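Adenylyltransferase and sulfurtransferase uba4 (Chaetomium thermophilum, PDB 6YUB) probably activates a ubiquitin-like sulfur carrier by adenylation and then thiolates it for tRNA modification and molybdenum cofactor synthesis, the piece here being its rhodanese domain. Local coordinates at residues 3-8 and 107-112. Sequence-based numbering, arbitrary orientation.
Sequences ITATAY and MDIVGG
Ile3 pairs with Ile109 in a parallel beta bridge at the edge of the rhodanese-like domain's five-stranded sheet, where the short outermost strand 2-3 lies along strand 106-109. Two backbone bonds make the join. Ile3 N gives its hydrogen to Asp108 O at 3.1 Å, and Ile3 O takes one from Val110 N at 2.8 Å, nearly straight at the hydrogen (169°). Ile109 CA also offers a C-H to that same Ile3 O. Beyond the bridge both strands lead into helices. Thr4 is the N-cap of helix 5-13, its OG1 accepting from Ala7 N, while a type II turn from Ile109 to Gly112 leads into helix 112-119. Just past the bridge one water links the two segments, accepting from Ala5 N and donating to Val110 O.

The side chains of Ile3 and Ile109 share one face of the sheet. Met107, its chain bent at chi2 and chi3, brings its CE methyl back against Ile3 CG2 at 3.3 Å, a tight fit for two methyls. An alanine in place of Ile3 would keep the backbone pairing and the CB beside Met107 CE, but would probably cost that methyl its contacts with CG2 and CD1 and let it shift. The Asp108 CB points away from segment 3-8, and OD2 of its carboxylate forms a salt bridge with Arg2 NH2. The Asp108 side chain lies about 7 Å from that of Cys80, the predicted persulfide-carrying cysteine.

Both branches of Ile109 pack against helix 5-13: CG2, anti to the backbone N, meets Ala5 CB at 4.1 Å, and CG1 carries CD1 toward Tyr8, whose OH is hydrogen-bonded to His20. Ile109 CD1 makes a CH-pi contact over one face of the Tyr8 ring, displaced toward the rim, 3.7 Å from Tyr8 CD2.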
loop_
_atom_site.group_PDB
_atom_site.type_symbol
_atom_site.label_atom_id
_atom_site.label_comp_id
_atom_site.label_asym_id
_atom_site.label_seq_id
_atom_site.Cartn_x
_atom_site.Cartn_y
_atom_site.Cartn_z
ATOM N N ILE C 3 -8.189 -1.499 -4.560
ATOM C CA ILE C 3 -7.855 -2.156 -5.818
ATOM C C ILE C 3 -7.448 -3.589 -5.513
ATOM O O ILE C 3 -6.818 -3.865 -4.487
ATOM C CB ILE C 3 -6.736 -1.407 -6.571
ATOM C CG1 ILE C 3 -6.586 -1.958 -7.990
ATOM C CG2 ILE C 3 -5.415 -1.526 -5.822
ATOM C CD1 ILE C 3 -5.731 -1.091 -8.894
ATOM N N THR C 4 -7.811 -4.501 -6.407
ATOM C CA THR C 4 -7.460 -5.901 -6.250
ATOM C C THR C 4 -5.994 -6.125 -6.615
ATOM O O THR C 4 -5.374 -5.331 -7.327
ATOM C CB THR C 4 -8.356 -6.780 -7.124
ATOM O OG1 THR C 4 -8.134 -6.470 -8.505
ATOM C CG2 THR C 4 -9.822 -6.548 -6.785
ATOM N N ALA C 5 -5.441 -7.228 -6.108
ATOM C CA ALA C 5 -4.058 -7.566 -6.423
ATOM C C ALA C 5 -3.866 -7.751 -7.922
ATOM O O ALA C 5 -2.867 -7.292 -8.490
ATOM C CB ALA C 5 -3.641 -8.830 -5.670
ATOM N N THR C 6 -4.815 -8.418 -8.583
ATOM C CA THR C 6 -4.714 -8.624 -10.023
ATOM C C THR C 6 -4.805 -7.301 -10.774
ATOM O O THR C 6 -3.988 -7.021 -11.659
ATOM C CB THR C 6 -5.811 -9.581 -10.495
ATOM O OG1 THR C 6 -7.082 -9.134 -10.005
ATOM C CG2 THR C 6 -5.542 -10.993 -9.999
ATOM N N ALA C 7 -5.798 -6.473 -10.437
ATOM C CA ALA C 7 -5.957 -5.194 -11.119
ATOM C C ALA C 7 -4.727 -4.315 -10.935
ATOM O O ALA C 7 -4.265 -3.673 -11.886
ATOM C CB ALA C 7 -7.208 -4.479 -10.608
ATOM N N TYR C 8 -4.182 -4.272 -9.717
ATOM C CA TYR C 8 -2.984 -3.476 -9.473
ATOM C C TYR C 8 -1.812 -3.979 -10.305
ATOM O O TYR C 8 -1.015 -3.183 -10.816
ATOM C CB TYR C 8 -2.631 -3.497 -7.989
ATOM C CG TYR C 8 -1.283 -2.888 -7.683
ATOM C CD1 TYR C 8 -1.105 -1.511 -7.688
ATOM C CD2 TYR C 8 -0.187 -3.688 -7.393
ATOM C CE1 TYR C 8 0.126 -0.949 -7.410
ATOM C CE2 TYR C 8 1.048 -3.136 -7.114
ATOM C CZ TYR C 8 1.199 -1.766 -7.126
ATOM O OH TYR C 8 2.427 -1.213 -6.847
ATOM N N MET C 107 -5.005 4.460 -2.255
ATOM C CA MET C 107 -5.683 3.176 -2.300
ATOM C C MET C 107 -4.934 2.165 -1.444
ATOM O O MET C 107 -3.828 2.420 -0.959
ATOM C CB MET C 107 -5.784 2.646 -3.739
ATOM C CG MET C 107 -6.272 3.652 -4.761
ATOM S SD MET C 107 -5.398 3.473 -6.329
ATOM C CE MET C 107 -5.390 1.691 -6.510
ATOM N N ASP C 108 -5.554 0.999 -1.270
ATOM C CA ASP C 108 -4.890 -0.146 -0.663
ATOM C C ASP C 108 -5.240 -1.394 -1.460
ATOM O O ASP C 108 -6.258 -1.451 -2.154
ATOM C CB ASP C 108 -5.282 -0.328 0.811
ATOM C CG ASP C 108 -6.729 -0.739 0.983
ATOM O OD1 ASP C 108 -7.594 -0.207 0.256
ATOM O OD2 ASP C 108 -7.000 -1.594 1.850
ATOM N N ILE C 109 -4.378 -2.398 -1.350
ATOM C CA ILE C 109 -4.526 -3.638 -2.104
ATOM C C ILE C 109 -5.430 -4.580 -1.321
ATOM O O ILE C 109 -5.142 -4.920 -0.169
ATOM C CB ILE C 109 -3.160 -4.283 -2.389
ATOM C CG1 ILE C 109 -2.296 -3.311 -3.202
ATOM C CG2 ILE C 109 -3.333 -5.608 -3.119
ATOM C CD1 ILE C 109 -1.010 -3.901 -3.742
ATOM N N VAL C 110 -6.528 -5.004 -1.953
ATOM C CA VAL C 110 -7.459 -5.920 -1.309
ATOM C C VAL C 110 -6.758 -7.239 -1.025
ATOM O O VAL C 110 -6.118 -7.828 -1.905
ATOM C CB VAL C 110 -8.700 -6.122 -2.193
ATOM C CG1 VAL C 110 -9.534 -7.290 -1.686
ATOM C CG2 VAL C 110 -9.529 -4.844 -2.238
ATOM N N GLY C 111 -6.879 -7.710 0.215
ATOM C CA GLY C 111 -6.256 -8.950 0.621
ATOM C C GLY C 111 -4.782 -8.858 0.935
ATOM O O GLY C 111 -4.188 -9.869 1.334
ATOM N N GLY C 112 -4.169 -7.693 0.761
ATOM C CA GLY C 112 -2.787 -7.499 1.135
ATOM C C GLY C 112 -1.840 -8.412 0.380
ATOM O O GLY C 112 -2.108 -8.860 -0.741
HETATM O O HOH W 1 -7.019 -8.746 -4.253
#